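Local coordinates for protein catalase (Pseudomonas syringae, PDB 1M7S) that breaks down hydrogen peroxide into water and oxygen with a heme cofactor, protecting the cell from peroxide damage, at residues G60-S65 and T110-A115; T75-G80 and G117-V122; A195-L198 and E204-Y207. One frame throughout, in Å; residues are numbered along the deposited sequence.

Contact 1 of 3, residues G60-S65 and T110-A115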
loop_
_atom_site.group_PDB
_atom_site.type_symbol
_atom_site.label_atom_id
_atom_site.label_comp_id
_atom_site.label_asym_id
_atom_site.label_seq_id
_atom_site.Cartn_x
_atom_site.Cartn_y
_atom_site.Cartn_z
ATOM N N GLY A 60 11.943 -23.580 17.821
ATOM C CA GLY A 60 12.514 -24.504 18.855
ATOM C C GLY A 60 11.602 -24.313 20.111
ATOM O O GLY A 60 10.420 -24.034 19.996
ATOM N N GLU A 61 12.249 -24.500 21.255
ATOM C CA GLU A 61 11.488 -24.373 22.507
ATOM C C GLU A 61 12.394 -23.859 23.611
ATOM O O GLU A 61 13.571 -24.149 23.532
ATOM C CB GLU A 61 10.954 -25.764 22.952
ATOM C CG GLU A 61 9.697 -26.237 22.256
ATOM C CD GLU A 61 8.409 -26.197 23.023
ATOM O OE1 GLU A 61 7.359 -26.678 22.522
ATOM O OE2 GLU A 61 8.401 -25.710 24.181
ATOM N N PHE A 62 11.779 -23.146 24.573
ATOM C CA PHE A 62 12.585 -22.681 25.699
ATOM C C PHE A 62 11.957 -23.331 26.964
ATOM O O PHE A 62 10.717 -23.330 27.006
ATOM C CB PHE A 62 12.448 -21.168 25.878
ATOM C CG PHE A 62 12.928 -20.584 27.182
ATOM C CD1 PHE A 62 14.283 -20.458 27.407
ATOM C CD2 PHE A 62 12.003 -20.221 28.166
ATOM C CE1 PHE A 62 14.720 -19.945 28.616
ATOM C CE2 PHE A 62 12.447 -19.741 29.406
ATOM C CZ PHE A 62 13.809 -19.592 29.610
ATOM N N THR A 63 12.833 -23.790 27.819
ATOM C CA THR A 63 12.297 -24.384 29.072
ATOM C C THR A 63 12.890 -23.638 30.260
ATOM O O THR A 63 14.096 -23.626 30.397
ATOM C CB THR A 63 12.600 -25.890 29.060
ATOM O OG1 THR A 63 11.810 -26.493 28.008
ATOM C CG2 THR A 63 12.162 -26.531 30.383
ATOM N N ALA A 64 12.062 -23.026 31.096
ATOM C CA ALA A 64 12.628 -22.380 32.284
ATOM C C ALA A 64 13.071 -23.378 33.352
ATOM O O ALA A 64 12.519 -24.482 33.488
ATOM C CB ALA A 64 11.641 -21.408 32.863
ATOM N N SER A 65 14.013 -22.939 34.190
ATOM C CA SER A 65 14.544 -23.855 35.193
ATOM C C SER A 65 14.824 -23.265 36.563
ATOM O O SER A 65 15.568 -23.938 37.302
ATOM C CB SER A 65 15.857 -24.461 34.683
ATOM O OG SER A 65 16.834 -23.465 34.422
ATOM N N THR A 110 14.079 -13.450 19.504
ATOM C CA THR A 110 13.336 -14.657 19.940
ATOM C C THR A 110 11.896 -14.268 20.236
ATOM O O THR A 110 11.664 -13.342 21.026
ATOM C CB THR A 110 13.978 -15.219 21.216
ATOM O OG1 THR A 110 15.344 -15.545 20.983
ATOM C CG2 THR A 110 13.259 -16.525 21.668
ATOM N N LYS A 111 10.932 -14.867 19.532
ATOM C CA LYS A 111 9.526 -14.687 19.796
ATOM C C LYS A 111 9.100 -15.870 20.722
ATOM O O LYS A 111 9.200 -17.010 20.265
ATOM C CB LYS A 111 8.722 -14.769 18.506
ATOM C CG LYS A 111 7.222 -14.664 18.683
ATOM C CD LYS A 111 6.423 -14.479 17.377
ATOM C CE LYS A 111 6.749 -13.138 16.708
ATOM N NZ LYS A 111 6.416 -11.968 17.581
ATOM N N PHE A 112 8.708 -15.528 21.942
ATOM C CA PHE A 112 8.301 -16.642 22.842
ATOM C C PHE A 112 6.786 -16.718 22.822
ATOM O O PHE A 112 6.127 -15.705 23.075
ATOM C CB PHE A 112 8.704 -16.316 24.266
ATOM C CG PHE A 112 10.144 -16.329 24.634
ATOM C CD1 PHE A 112 10.946 -15.202 24.429
ATOM C CD2 PHE A 112 10.736 -17.434 25.219
ATOM C CE1 PHE A 112 12.271 -15.191 24.833
ATOM C CE2 PHE A 112 12.057 -17.420 25.610
ATOM C CZ PHE A 112 12.861 -16.293 25.431
ATOM N N TYR A 113 6.180 -17.832 22.442
ATOM C CA TYR A 113 4.729 -17.898 22.340
ATOM C C TYR A 113 4.210 -18.371 23.727
ATOM O O TYR A 113 3.902 -19.557 23.825
ATOM C CB TYR A 113 4.305 -18.850 21.255
ATOM C CG TYR A 113 4.732 -18.497 19.818
ATOM C CD1 TYR A 113 3.941 -17.719 19.030
ATOM C CD2 TYR A 113 5.911 -19.002 19.325
ATOM C CE1 TYR A 113 4.306 -17.414 17.707
ATOM C CE2 TYR A 113 6.315 -18.741 17.996
ATOM C CZ TYR A 113 5.491 -17.947 17.226
ATOM O OH TYR A 113 5.870 -17.680 15.917
ATOM N N THR A 114 4.276 -17.461 24.679
ATOM C CA THR A 114 3.973 -17.843 26.073
ATOM C C THR A 114 2.488 -18.000 26.311
ATOM O O THR A 114 1.597 -17.586 25.589
ATOM C CB THR A 114 4.499 -16.887 27.166
ATOM O OG1 THR A 114 3.554 -15.856 27.424
ATOM C CG2 THR A 114 5.851 -16.281 26.760
ATOM N N ALA A 115 2.249 -18.601 27.493
ATOM C CA ALA A 115 0.858 -18.821 27.935
ATOM C C ALA A 115 0.180 -17.551 28.373
ATOM O O ALA A 115 -1.024 -17.611 28.681
ATOM C CB ALA A 115 0.983 -19.812 29.124
#
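A chi1 of 165° swings the Phe62 ring away from its own backbone N to lie beside its carbonyl carbon, whereas a chi1 of -71° sets CG of Phe112 opposite its carbonyl carbon, and the two phenyl rings converge inside the antiparallel beta barrel of the catalase fold. The strands that carry them, 55-64 and 107-114, are not direct neighbours in the sheet, since strand 82-90 runs between them; their backbones stay well apart, with the CA atoms of Phe62 and Phe112 7.9 Å from each other. The two side chains bridge that gap, as a T-shaped (edge-to-face) pair in which the edge of Phe112 is directed at the face of Phe62. The ring planes stand at 90° and the centroids lie 5.4 Å apart.

Both phenyl groups are buried and pack against Trp212 of strand 205-214, a member of the same sheet, while Phe112 also touches Val85 on the intervening strand. One face of the Phe112 ring carries a neighbour from its own strand, with CG2 of Thr110 3.6 Å above the plane and displaced toward the rim. The closest approach is at one ring corner: CE2 of Phe112 sits 3.6 Å from CG of Phe62 and 3.8 Å from its CB.

Contact 2 of 3, residues T75-G80 and G117-V122. With HEM (protoporphyrin IX containing Fe), chain E.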
loop_
_atom_site.group_PDB
_atom_site.type_symbol
_atom_site.label_atom_id
_atom_site.label_comp_id
_atom_site.label_asym_id
_atom_site.label_seq_id
_atom_site.Cartn_x
_atom_site.Cartn_y
_atom_site.Cartn_z
ATOM N N THR A 75 4.588 -16.034 33.352
ATOM C CA THR A 75 4.572 -17.498 33.223
ATOM C C THR A 75 5.716 -18.125 32.478
ATOM O O THR A 75 6.175 -19.247 32.786
ATOM C CB THR A 75 3.221 -17.947 32.558
ATOM O OG1 THR A 75 2.174 -17.355 33.328
ATOM C CG2 THR A 75 3.038 -19.458 32.605
ATOM N N VAL A 76 6.306 -17.450 31.463
ATOM C CA VAL A 76 7.440 -17.978 30.717
ATOM C C VAL A 76 8.638 -18.316 31.582
ATOM O O VAL A 76 9.452 -19.181 31.234
ATOM C CB VAL A 76 7.832 -16.967 29.573
ATOM C CG1 VAL A 76 8.364 -15.666 30.172
ATOM C CG2 VAL A 76 8.830 -17.582 28.625
ATOM N N PHE A 77 8.813 -17.712 32.766
ATOM C CA PHE A 77 9.897 -17.974 33.660
ATOM C C PHE A 77 9.565 -19.003 34.766
ATOM O O PHE A 77 10.471 -19.310 35.533
ATOM C CB PHE A 77 10.304 -16.672 34.357
ATOM C CG PHE A 77 10.693 -15.538 33.435
ATOM C CD1 PHE A 77 10.052 -14.315 33.534
ATOM C CD2 PHE A 77 11.681 -15.722 32.484
ATOM C CE1 PHE A 77 10.436 -13.262 32.706
ATOM C CE2 PHE A 77 12.053 -14.687 31.652
ATOM C CZ PHE A 77 11.429 -13.447 31.762
ATOM N N LYS A 78 8.348 -19.522 34.783
ATOM C CA LYS A 78 8.011 -20.532 35.832
ATOM C C LYS A 78 8.763 -21.815 35.608
ATOM O O LYS A 78 8.726 -22.407 34.514
ATOM C CB LYS A 78 6.506 -20.719 35.739
ATOM C CG LYS A 78 5.905 -21.954 36.377
ATOM C CD LYS A 78 4.387 -21.878 36.166
ATOM C CE LYS A 78 3.853 -23.250 35.807
ATOM N NZ LYS A 78 4.671 -23.940 34.762
ATOM N N SER A 79 9.491 -22.331 36.586
ATOM C CA SER A 79 10.288 -23.524 36.489
ATOM C C SER A 79 9.548 -24.710 35.879
ATOM O O SER A 79 8.419 -24.973 36.259
ATOM C CB SER A 79 10.810 -23.919 37.890
ATOM O OG SER A 79 11.875 -24.798 37.696
ATOM N N GLY A 80 10.170 -25.266 34.832
ATOM C CA GLY A 80 9.621 -26.362 34.042
ATOM C C GLY A 80 8.637 -25.915 32.965
ATOM O O GLY A 80 8.122 -26.734 32.178
ATOM N N GLY A 117 0.714 -14.684 26.377
ATOM C CA GLY A 117 0.807 -13.842 25.162
ATOM C C GLY A 117 2.221 -13.964 24.603
ATOM O O GLY A 117 3.176 -14.529 25.172
ATOM N N ASN A 118 2.429 -13.338 23.431
ATOM C CA ASN A 118 3.784 -13.402 22.850
ATOM C C ASN A 118 4.676 -12.288 23.414
ATOM O O ASN A 118 4.288 -11.140 23.452
ATOM C CB ASN A 118 3.764 -13.289 21.329
ATOM C CG ASN A 118 3.019 -14.404 20.618
ATOM O OD1 ASN A 118 2.712 -15.454 21.214
ATOM N ND2 ASN A 118 2.767 -14.151 19.334
ATOM N N TRP A 119 5.834 -12.708 23.871
ATOM C CA TRP A 119 6.881 -11.852 24.340
ATOM C C TRP A 119 8.060 -11.980 23.382
ATOM O O TRP A 119 8.592 -13.075 23.195
ATOM C CB TRP A 119 7.389 -12.256 25.730
ATOM C CG TRP A 119 8.580 -11.433 26.161
ATOM C CD1 TRP A 119 8.706 -10.067 26.054
ATOM C CD2 TRP A 119 9.762 -11.901 26.781
ATOM N NE1 TRP A 119 9.927 -9.684 26.547
ATOM C CE2 TRP A 119 10.591 -10.784 27.006
ATOM C CE3 TRP A 119 10.213 -13.168 27.165
ATOM C CZ2 TRP A 119 11.840 -10.895 27.629
ATOM C CZ3 TRP A 119 11.463 -13.272 27.767
ATOM C CH2 TRP A 119 12.262 -12.140 27.983
ATOM N N ASP A 120 8.563 -10.862 22.872
ATOM C CA ASP A 120 9.728 -10.904 21.964
ATOM C C ASP A 120 10.954 -10.322 22.649
ATOM O O ASP A 120 10.973 -9.156 23.129
ATOM C CB ASP A 120 9.484 -10.007 20.726
ATOM C CG ASP A 120 8.387 -10.480 19.809
ATOM O OD1 ASP A 120 7.908 -9.673 18.994
ATOM O OD2 ASP A 120 7.940 -11.651 19.914
ATOM N N LEU A 121 12.006 -11.100 22.690
ATOM C CA LEU A 121 13.275 -10.622 23.213
ATOM C C LEU A 121 14.151 -10.321 21.978
ATOM O O LEU A 121 14.765 -11.213 21.398
ATOM C CB LEU A 121 13.897 -11.659 24.126
ATOM C CG LEU A 121 15.254 -11.239 24.693
ATOM C CD1 LEU A 121 15.240 -9.883 25.386
ATOM C CD2 LEU A 121 15.745 -12.353 25.656
ATOM N N VAL A 122 14.230 -9.070 21.548
ATOM C CA VAL A 122 14.938 -8.711 20.294
ATOM C C VAL A 122 16.361 -8.254 20.613
ATOM O O VAL A 122 16.528 -7.111 21.071
ATOM C CB VAL A 122 14.149 -7.596 19.598
ATOM C CG1 VAL A 122 14.707 -7.349 18.197
ATOM C CG2 VAL A 122 12.674 -7.986 19.515
HETATM C CHA HEM E . 15.153 -4.733 13.495
HETATM C CHB HEM E . 18.094 -5.463 17.269
HETATM C CHC HEM E . 18.225 -0.699 18.072
HETATM C CHD HEM E . 14.542 -0.097 14.955
HETATM C C1A HEM E . 15.951 -5.326 14.445
HETATM C C2A HEM E . 16.236 -6.779 14.511
HETATM C C3A HEM E . 17.046 -6.978 15.549
HETATM C C4A HEM E . 17.312 -5.682 16.149
HETATM C CMA HEM E . 17.622 -8.295 16.088
HETATM C CAA HEM E . 15.624 -7.776 13.512
HETATM C CBA HEM E . 14.399 -8.580 14.065
HETATM C CGA HEM E . 14.024 -9.677 13.034
HETATM O O1A HEM E . 12.915 -9.470 12.482
HETATM O O2A HEM E . 14.866 -10.595 12.977
HETATM C C1B HEM E . 18.366 -4.249 17.839
HETATM C C2B HEM E . 19.134 -4.034 19.059
HETATM C C3B HEM E . 19.182 -2.702 19.273
HETATM C C4B HEM E . 18.440 -2.070 18.217
HETATM C CMB HEM E . 19.767 -5.171 19.873
HETATM C CAB HEM E . 19.867 -1.886 20.369
HETATM C CBB HEM E . 20.129 -2.351 21.575
HETATM C C1C HEM E . 17.171 -0.161 17.380
HETATM C C2C HEM E . 16.629 1.162 17.589
HETATM C C3C HEM E . 15.597 1.322 16.751
HETATM C C4C HEM E . 15.504 0.114 15.958
HETATM C CMC HEM E . 17.109 2.184 18.655
HETATM C CAC HEM E . 14.642 2.514 16.547
HETATM C CBC HEM E . 14.168 3.273 17.551
HETATM C C1D HEM E . 14.456 -1.301 14.247
HETATM C C2D HEM E . 13.545 -1.533 13.138
HETATM C C3D HEM E . 13.704 -2.796 12.735
HETATM C C4D HEM E . 14.718 -3.394 13.575
HETATM C CMD HEM E . 12.617 -0.432 12.598
HETATM C CAD HEM E . 12.960 -3.544 11.592
HETATM C CBD HEM E . 11.772 -4.367 12.210
HETATM C CGD HEM E . 10.849 -4.982 11.174
HETATM O O1D HEM E . 10.186 -6.008 11.557
HETATM O O2D HEM E . 10.708 -4.506 10.020
HETATM N NA HEM E . 16.668 -4.704 15.427
HETATM N NB HEM E . 17.931 -3.033 17.351
HETATM N NC HEM E . 16.485 -0.775 16.355
HETATM N ND HEM E . 15.119 -2.482 14.515
HETATM FE FE HEM E . 16.497 -2.753 15.954
HETATM O O HOH W 1 18.760 -2.314 14.939
#
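The side chains of Phe77 and Trp119 cross at about a right angle, and their rings form an offset edge-to-face pair with the edge of Phe77 directed at the face of the six-membered ring of Trp119. The ring planes are inclined at 70° and the centroids lie 5.8 Å apart. The far end of the phenylalanine makes the touch: its CZ is 4.0 Å from CZ3 of Trp119. Trp119 extends its indole toward the 75-80 segment because CG is anti to the backbone N (chi1 174°). Val76 fills in beside the pair, with CG1 3.8 Å above the plane of the Phe77 ring, over its centre, and 4.3 Å from CE3 of Trp119. The same methyl thus serves both aromatic groups in a buried, largely apolar cluster.

Further along the Trp119 strand, CG1 of Val122 comes within 3.6 Å of C3A of the heme, so this strand runs from the cluster to the wall of the heme pocket. The 3-10 turn 75-77, between strands 55-64 and 82-90, packs onto strand 117-124, outermost of the sheet within this chain but backbone-bonded at Asn118 to a second subunit; Phe112 of adjoining strand 107-114 stacks with Trp119, and Ile317 of strand 317-319 touches both Phe77 and Trp119.

Contact 3 of 3, residues A195-L198 and E204-Y207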
loop_
_atom_site.group_PDB
_atom_site.type_symbol
_atom_site.label_atom_id
_atom_site.label_comp_id
_atom_site.label_asym_id
_atom_site.label_seq_id
_atom_site.Cartn_x
_atom_site.Cartn_y
_atom_site.Cartn_z
ATOM N N ALA A 195 18.712 -3.062 29.981
ATOM C CA ALA A 195 18.097 -3.609 31.177
ATOM C C ALA A 195 16.577 -3.518 30.878
ATOM O O ALA A 195 16.098 -2.528 30.312
ATOM C CB ALA A 195 18.320 -2.659 32.359
ATOM N N TYR A 196 15.858 -4.605 31.182
ATOM C CA TYR A 196 14.429 -4.680 31.088
ATOM C C TYR A 196 13.934 -4.617 32.573
ATOM O O TYR A 196 14.746 -4.849 33.455
ATOM C CB TYR A 196 13.921 -5.993 30.492
ATOM C CG TYR A 196 14.009 -5.921 28.973
ATOM C CD1 TYR A 196 15.234 -6.077 28.352
ATOM C CD2 TYR A 196 12.890 -5.663 28.191
ATOM C CE1 TYR A 196 15.357 -5.983 26.965
ATOM C CE2 TYR A 196 12.992 -5.601 26.795
ATOM C CZ TYR A 196 14.229 -5.743 26.215
ATOM O OH TYR A 196 14.387 -5.657 24.839
ATOM N N LYS A 197 12.695 -4.241 32.726
ATOM C CA LYS A 197 12.166 -4.123 34.091
ATOM C C LYS A 197 11.245 -5.318 34.308
ATOM O O LYS A 197 10.235 -5.465 33.603
ATOM C CB LYS A 197 11.470 -2.775 34.215
ATOM C CG LYS A 197 10.630 -2.416 35.384
ATOM C CD LYS A 197 9.704 -1.207 35.235
ATOM C CE LYS A 197 10.405 0.060 34.748
ATOM N NZ LYS A 197 9.518 1.247 35.046
ATOM N N LEU A 198 11.589 -6.159 35.269
ATOM C CA LEU A 198 10.750 -7.285 35.624
ATOM C C LEU A 198 9.876 -6.874 36.836
ATOM O O LEU A 198 10.442 -6.302 37.771
ATOM C CB LEU A 198 11.554 -8.544 35.971
ATOM C CG LEU A 198 12.360 -9.105 34.781
ATOM C CD1 LEU A 198 12.962 -10.481 35.068
ATOM C CD2 LEU A 198 11.516 -9.196 33.533
ATOM N N GLU A 204 6.606 -4.928 42.767
ATOM C CA GLU A 204 7.976 -4.493 42.962
ATOM C C GLU A 204 8.785 -4.731 41.678
ATOM O O GLU A 204 8.483 -5.685 41.001
ATOM C CB GLU A 204 8.678 -5.255 44.080
ATOM C CG GLU A 204 7.896 -5.046 45.386
ATOM C CD GLU A 204 8.286 -6.099 46.401
ATOM O OE1 GLU A 204 7.943 -5.909 47.604
ATOM O OE2 GLU A 204 8.920 -7.107 46.020
ATOM N N VAL A 205 9.756 -3.867 41.456
ATOM C CA VAL A 205 10.500 -3.916 40.182
ATOM C C VAL A 205 11.949 -4.259 40.369
ATOM O O VAL A 205 12.601 -3.898 41.347
ATOM C CB VAL A 205 10.273 -2.454 39.690
ATOM C CG1 VAL A 205 11.397 -1.917 38.864
ATOM C CG2 VAL A 205 8.923 -2.387 38.946
ATOM N N HIS A 206 12.588 -4.920 39.399
ATOM C CA HIS A 206 13.992 -5.193 39.363
ATOM C C HIS A 206 14.463 -4.899 37.898
ATOM O O HIS A 206 13.639 -5.084 37.024
ATOM C CB HIS A 206 14.439 -6.605 39.674
ATOM C CG HIS A 206 14.311 -6.986 41.124
ATOM N ND1 HIS A 206 13.052 -7.248 41.652
ATOM C CD2 HIS A 206 15.216 -7.166 42.095
ATOM C CE1 HIS A 206 13.189 -7.574 42.939
ATOM N NE2 HIS A 206 14.480 -7.543 43.223
ATOM N N TYR A 207 15.687 -4.399 37.767
ATOM C CA TYR A 207 16.210 -4.168 36.415
ATOM C C TYR A 207 17.059 -5.373 36.044
ATOM O O TYR A 207 17.969 -5.784 36.782
ATOM C CB TYR A 207 17.023 -2.857 36.383
ATOM C CG TYR A 207 16.115 -1.646 36.467
ATOM C CD1 TYR A 207 15.892 -0.983 37.687
ATOM C CD2 TYR A 207 15.447 -1.179 35.349
ATOM C CE1 TYR A 207 15.055 0.106 37.742
ATOM C CE2 TYR A 207 14.609 -0.075 35.398
ATOM C CZ TYR A 207 14.395 0.559 36.614
ATOM O OH TYR A 207 13.561 1.652 36.712
#
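Leu198 and His206 face each other as an antiparallel hydrogen-bonded pair, each donating its backbone N-H to the other's carbonyl. Leu198 N lies 2.9 Å from His206 O, and the return bond from His206 N to Leu198 O measures 3.0 Å. Both N-H...O angles are 154°, so the bonds are moderately straight. The two strands belong to the beta hairpin 190-199/205-214 of the catalase barrel.

Each of these carbonyl oxygens has a second, weaker partner in a CA-H: CA of Lys197 approaches His206 O at 3.4 Å, and CA of Val205 stands equally near Leu198 O. The backbone of Tyr196 is hydrogen-bonded with Val208, and its O takes an additional CA-H contact from CA of Tyr207, at 3.4 Å. Lys197 and Tyr207 form the next, non-hydrogen-bonded pair, and their backbones are bonded outward, to Glu318 of strand 317-319 and to Leu260 of strand 252-260.

On the sheet face shared by Lys197 and Tyr207, the two side chains lie side by side and point the same way, CE of the lysine 4.0 Å from OH of the tyrosine. Lys197 leaves the backbone with CG anti to N (chi1 170°) and lays its CG 3.6 Å from CG1 of Val205, while a bend at chi3 turns the end of the chain. The polar tips converge on one carboxylate: Lys197 NZ makes a salt bridge to Glu321 OE2, and Tyr207 OH is hydrogen-bonded to Glu321 OE1. The salt bridge, with the tyrosine hydroxyl on the other oxygen, would probably favour an ionised Glu321, whose charge would balance that of the buried lysine.

Overall arrangement
From the N terminus, strand 55-64 supplies the first half of contact 1, and the chain then enters the 75-80 segment, which opens contact 2. After strand 82-90 it returns along strand 107-114 to close contact 1, and strand 117-124 closes contact 2 directly afterwards. The two therefore cross rather than nest, and they touch where Phe112 N meets Trp119 O. Contact 3 comes later, in series with both, closing only the short turn of hairpin 190-199/205-214. It touches contact 2 through Leu121 with Tyr196 and Phe77 with Leu198, but does not touch contact 1, about 9 Å away at the nearest atoms. All three reach the same barrel sheet.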